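Local coordinates for amidohydrolase family protein (Acinetobacter baumannii, PDB 4I6K) that probably hydrolyses the lactone ring of 2-pyrone-4,6-dicarboxylic acid, at residues A[51-62]-A[249-260]. Sequence-based numbering, arbitrary orientation.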
loop_
_atom_site.group_PDB
_atom_site.type_symbol
_atom_site.label_atom_id
_atom_site.label_comp_id
_atom_site.label_asym_id
_atom_site.label_seq_id
_atom_site.Cartn_x
_atom_site.Cartn_y
_atom_site.Cartn_z
ATOM N N TYR A 51 -0.146 21.454 -1.469
ATOM C CA TYR A 51 -1.550 21.554 -1.819
ATOM C C TYR A 51 -2.359 20.776 -0.807
ATOM O O TYR A 51 -1.799 20.089 0.037
ATOM C CB TYR A 51 -1.808 21.042 -3.245
ATOM C CG TYR A 51 -1.285 19.645 -3.519
ATOM C CD1 TYR A 51 -2.089 18.529 -3.324
ATOM C CD2 TYR A 51 0.009 19.447 -3.985
ATOM C CE1 TYR A 51 -1.617 17.249 -3.573
ATOM C CE2 TYR A 51 0.497 18.175 -4.232
ATOM C CZ TYR A 51 -0.325 17.079 -4.025
ATOM O OH TYR A 51 0.149 15.816 -4.270
ATOM N N GLU A 52 -3.679 20.905 -0.890
ATOM C CA GLU A 52 -4.595 20.227 0.017
ATOM C C GLU A 52 -5.045 18.902 -0.588
ATOM O O GLU A 52 -5.503 18.878 -1.727
ATOM C CB GLU A 52 -5.821 21.117 0.254
ATOM C CG GLU A 52 -5.860 21.828 1.591
ATOM C CD GLU A 52 -4.494 22.165 2.134
ATOM O OE1 GLU A 52 -3.759 22.934 1.478
ATOM O OE2 GLU A 52 -4.161 21.662 3.231
ATOM N N ALA A 53 -4.910 17.806 0.159
ATOM C CA ALA A 53 -5.470 16.516 -0.271
ATOM C C ALA A 53 -6.499 16.023 0.752
ATOM O O ALA A 53 -6.159 15.255 1.650
ATOM C CB ALA A 53 -4.356 15.474 -0.477
ATOM N N THR A 54 -7.748 16.472 0.610
ATOM C CA THR A 54 -8.771 16.313 1.652
ATOM C C THR A 54 -9.571 15.023 1.538
ATOM O O THR A 54 -9.721 14.465 0.437
ATOM C CB THR A 54 -9.791 17.470 1.618
ATOM O OG1 THR A 54 -10.467 17.467 0.354
ATOM C CG2 THR A 54 -9.103 18.798 1.804
ATOM N N VAL A 55 -10.114 14.567 2.671
ATOM C CA VAL A 55 -10.978 13.391 2.660
ATOM C C VAL A 55 -12.112 13.696 1.723
ATOM O O VAL A 55 -12.554 12.851 0.935
ATOM C CB VAL A 55 -11.589 13.103 4.020
ATOM C CG1 VAL A 55 -11.941 11.621 4.117
ATOM C CG2 VAL A 55 -10.639 13.484 5.116
ATOM N N GLN A 56 -12.579 14.932 1.824
ATOM C CA GLN A 56 -13.651 15.426 0.988
ATOM C C GLN A 56 -13.340 15.135 -0.482
ATOM O O GLN A 56 -14.096 14.450 -1.167
ATOM C CB GLN A 56 -13.818 16.930 1.234
ATOM C CG GLN A 56 -14.743 17.645 0.269
ATOM C CD GLN A 56 -16.198 17.358 0.563
ATOM O OE1 GLN A 56 -17.077 17.637 -0.255
ATOM N NE2 GLN A 56 -16.461 16.789 1.738
ATOM N N SER A 57 -12.218 15.651 -0.961
ATOM C CA SER A 57 -11.818 15.404 -2.335
ATOM C C SER A 57 -11.739 13.899 -2.619
ATOM O O SER A 57 -12.201 13.425 -3.659
ATOM C CB SER A 57 -10.481 16.088 -2.630
ATOM O OG SER A 57 -10.168 15.988 -4.007
ATOM N N PHE A 58 -11.170 13.147 -1.679
ATOM C CA PHE A 58 -10.991 11.714 -1.874
ATOM C C PHE A 58 -12.315 10.947 -1.931
ATOM O O PHE A 58 -12.531 10.143 -2.842
ATOM C CB PHE A 58 -10.069 11.128 -0.806
ATOM C CG PHE A 58 -9.905 9.643 -0.906
ATOM C CD1 PHE A 58 -9.480 9.064 -2.083
ATOM C CD2 PHE A 58 -10.186 8.825 0.176
ATOM C CE1 PHE A 58 -9.337 7.690 -2.177
ATOM C CE2 PHE A 58 -10.044 7.452 0.090
ATOM C CZ PHE A 58 -9.619 6.883 -1.083
ATOM N N ILE A 59 -13.194 11.185 -0.960
ATOM C CA ILE A 59 -14.513 10.559 -0.980
ATOM C C ILE A 59 -15.257 10.990 -2.231
ATOM O O ILE A 59 -16.090 10.250 -2.760
ATOM C CB ILE A 59 -15.368 10.907 0.270
ATOM C CG1 ILE A 59 -15.247 9.822 1.344
ATOM C CG2 ILE A 59 -16.829 10.973 -0.104
ATOM C CD1 ILE A 59 -13.857 9.556 1.807
ATOM N N SER A 60 -14.953 12.189 -2.718
ATOM C CA SER A 60 -15.606 12.674 -3.930
ATOM C C SER A 60 -15.222 11.852 -5.161
ATOM O O SER A 60 -16.050 11.602 -6.033
ATOM C CB SER A 60 -15.279 14.141 -4.166
ATOM O OG SER A 60 -15.989 14.606 -5.288
ATOM N N HIS A 61 -13.959 11.441 -5.238
ATOM C CA HIS A 61 -13.520 10.575 -6.330
ATOM C C HIS A 61 -14.103 9.163 -6.231
ATOM O O HIS A 61 -14.432 8.550 -7.247
ATOM C CB HIS A 61 -12.000 10.509 -6.386
ATOM C CG HIS A 61 -11.362 11.789 -6.821
ATOM N ND1 HIS A 61 -10.627 12.583 -5.968
ATOM C CD2 HIS A 61 -11.362 12.420 -8.018
ATOM C CE1 HIS A 61 -10.189 13.644 -6.623
ATOM N NE2 HIS A 61 -10.618 13.566 -7.870
ATOM N N LEU A 62 -14.214 8.647 -5.006
ATOM C CA LEU A 62 -14.826 7.341 -4.780
ATOM C C LEU A 62 -16.268 7.353 -5.270
ATOM O O LEU A 62 -16.699 6.452 -5.991
ATOM C CB LEU A 62 -14.784 6.961 -3.295
ATOM C CG LEU A 62 -13.411 6.802 -2.632
ATOM C CD1 LEU A 62 -13.564 6.187 -1.240
ATOM C CD2 LEU A 62 -12.501 5.951 -3.494
ATOM N N TRP A 249 -3.966 7.916 -5.226
ATOM C CA TRP A 249 -4.301 9.334 -5.109
ATOM C C TRP A 249 -3.678 9.947 -3.830
ATOM O O TRP A 249 -3.630 9.299 -2.780
ATOM C CB TRP A 249 -5.824 9.501 -5.116
ATOM C CG TRP A 249 -6.265 10.920 -5.084
ATOM C CD1 TRP A 249 -6.453 11.748 -6.154
ATOM C CD2 TRP A 249 -6.572 11.696 -3.912
ATOM N NE1 TRP A 249 -6.873 12.984 -5.724
ATOM C CE2 TRP A 249 -6.949 12.980 -4.352
ATOM C CE3 TRP A 249 -6.564 11.427 -2.540
ATOM C CZ2 TRP A 249 -7.310 13.998 -3.463
ATOM C CZ3 TRP A 249 -6.927 12.436 -1.659
ATOM C CH2 TRP A 249 -7.287 13.706 -2.123
ATOM N N PRO A 250 -3.206 11.207 -3.899
ATOM C CA PRO A 250 -3.283 12.135 -5.015
ATOM C C PRO A 250 -2.034 12.112 -5.884
ATOM O O PRO A 250 -1.641 13.158 -6.400
ATOM C CB PRO A 250 -3.354 13.480 -4.308
ATOM C CG PRO A 250 -2.407 13.288 -3.132
ATOM C CD PRO A 250 -2.512 11.815 -2.748
ATOM N N HIS A 251 -1.402 10.947 -6.014
ATOM C CA HIS A 251 -0.341 10.734 -7.017
ATOM C C HIS A 251 0.799 11.702 -6.856
ATOM O O HIS A 251 1.140 12.419 -7.803
ATOM C CB HIS A 251 -0.913 10.842 -8.439
ATOM C CG HIS A 251 -2.276 10.237 -8.573
ATOM N ND1 HIS A 251 -3.408 10.988 -8.814
ATOM C CD2 HIS A 251 -2.698 8.957 -8.436
ATOM C CE1 HIS A 251 -4.465 10.194 -8.846
ATOM N NE2 HIS A 251 -4.061 8.957 -8.616
ATOM N N THR A 252 1.386 11.716 -5.659
ATOM C CA THR A 252 2.431 12.690 -5.300
ATOM C C THR A 252 3.641 12.659 -6.228
ATOM O O THR A 252 4.112 11.580 -6.608
ATOM C CB THR A 252 2.948 12.483 -3.850
ATOM O OG1 THR A 252 3.174 11.081 -3.598
ATOM C CG2 THR A 252 1.954 13.061 -2.830
ATOM N N GLN A 253 4.156 13.844 -6.557
ATOM C CA GLN A 253 5.332 13.960 -7.402
ATOM C C GLN A 253 5.020 13.467 -8.807
ATOM O O GLN A 253 5.923 13.214 -9.592
ATOM C CB GLN A 253 6.515 13.173 -6.816
ATOM C CG GLN A 253 6.905 13.613 -5.423
ATOM C CD GLN A 253 8.327 13.250 -5.059
ATOM O OE1 GLN A 253 9.163 14.123 -4.823
ATOM N NE2 GLN A 253 8.613 11.958 -5.010
ATOM N N HIS A 254 3.735 13.343 -9.118
ATOM C CA HIS A 254 3.286 12.891 -10.430
ATOM C C HIS A 254 1.982 13.588 -10.772
ATOM O O HIS A 254 1.223 13.134 -11.650
ATOM C CB HIS A 254 3.043 11.380 -10.436
ATOM C CG HIS A 254 4.295 10.562 -10.427
ATOM N ND1 HIS A 254 4.988 10.273 -9.271
ATOM C CD2 HIS A 254 4.963 9.947 -11.430
ATOM C CE1 HIS A 254 6.040 9.527 -9.566
ATOM N NE2 HIS A 254 6.048 9.315 -10.871
ATOM N N GLU A 255 1.725 14.686 -10.063
ATOM C CA GLU A 255 0.434 15.355 -10.123
ATOM C C GLU A 255 0.135 15.916 -11.510
ATOM O O GLU A 255 -1.021 15.958 -11.921
ATOM C CB GLU A 255 0.355 16.467 -9.069
ATOM C CG GLU A 255 0.454 15.975 -7.636
ATOM C CD GLU A 255 1.869 15.946 -7.126
ATOM O OE1 GLU A 255 2.055 15.855 -5.887
ATOM O OE2 GLU A 255 2.794 16.016 -7.958
ATOM N N SER A 256 1.174 16.349 -12.228
ATOM C CA SER A 256 0.982 16.966 -13.533
ATOM C C SER A 256 0.537 15.919 -14.551
ATOM O O SER A 256 -0.078 16.250 -15.560
ATOM C CB SER A 256 2.273 17.624 -14.015
ATOM O OG SER A 256 3.124 17.947 -12.930
ATOM N N LEU A 257 0.855 14.653 -14.279
ATOM C CA LEU A 257 0.701 13.600 -15.282
ATOM C C LEU A 257 -0.425 12.632 -14.955
ATOM O O LEU A 257 -0.868 11.891 -15.828
ATOM C CB LEU A 257 2.004 12.798 -15.433
ATOM C CG LEU A 257 3.330 13.564 -15.425
ATOM C CD1 LEU A 257 4.465 12.674 -14.925
ATOM C CD2 LEU A 257 3.639 14.170 -16.802
ATOM N N ILE A 258 -0.880 12.632 -13.705
ATOM C CA ILE A 258 -1.811 11.596 -13.256
ATOM C C ILE A 258 -3.046 12.091 -12.507
ATOM O O ILE A 258 -2.940 12.714 -11.451
ATOM C CB ILE A 258 -1.095 10.555 -12.368
ATOM C CG1 ILE A 258 0.149 10.013 -13.081
ATOM C CG2 ILE A 258 -2.061 9.424 -12.022
ATOM C CD1 ILE A 258 -0.173 9.051 -14.249
ATOM N N THR A 259 -4.216 11.777 -13.052
ATOM C CA THR A 259 -5.479 12.028 -12.378
ATOM C C THR A 259 -6.048 10.718 -11.849
ATOM O O THR A 259 -5.607 9.617 -12.228
ATOM C CB THR A 259 -6.535 12.608 -13.347
ATOM O OG1 THR A 259 -6.800 11.651 -14.383
ATOM C CG2 THR A 259 -6.051 13.912 -13.969
ATOM N N TYR A 260 -7.054 10.836 -10.991
ATOM C CA TYR A 260 -7.786 9.668 -10.558
ATOM C C TYR A 260 -8.258 8.886 -11.776
ATOM O O TYR A 260 -8.093 7.664 -11.844
ATOM C CB TYR A 260 -8.966 10.058 -9.687
ATOM C CG TYR A 260 -9.348 8.955 -8.746
ATOM C CD1 TYR A 260 -8.714 8.824 -7.524
ATOM C CD2 TYR A 260 -10.329 8.029 -9.092
ATOM C CE1 TYR A 260 -9.049 7.805 -6.656
ATOM C CE2 TYR A 260 -10.672 7.000 -8.241
ATOM C CZ TYR A 260 -10.029 6.891 -7.021
ATOM O OH TYR A 260 -10.366 5.869 -6.163
#
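With CG swung away from its backbone N (chi1 -176°), W249 sends its indole out to helix 55-64, where H61, its CG anti to the carbonyl carbon at chi1 -69°, brings ND1 over one face of the indole, toward its rim. CE1 of H61 comes within 3.5 Å of W249 NE1, the two rings set obliquely to each other. Further along the same face, where its CA also lies, F58 lays CB 3.5 Å from W249 CZ3; their rings run nearly parallel but are slid apart. S57 OG approaches CZ2, and A53 CB closes on CH2, while P250, joined to W249 by a cis peptide bond, puts its own CB over the centre of the opposite indole face. H61 also meets Y260: the rings are near parallel (13°) but slid apart, and H61 CB stands over the middle of the phenol face, 3.8 Å from the ring centroid, a CH-pi contact. L62 CD2 reaches the phenol oxygen, which is hydrogen-bonded to D29 on strand 28-32. Y51 OH donates a very short bond to E255 OE1, its 2.5 Å length doubtful. The same OE1 accepts from Q253 N, which would link the H251–H254 type II turn to Y51. An aromatic cluster of F58, H61, W249 and Y260 thus joins helix 55-64, which follows the first strand, to the loop after the eighth, consistent with the (beta/alpha)8 barrel of the amidohydrolases.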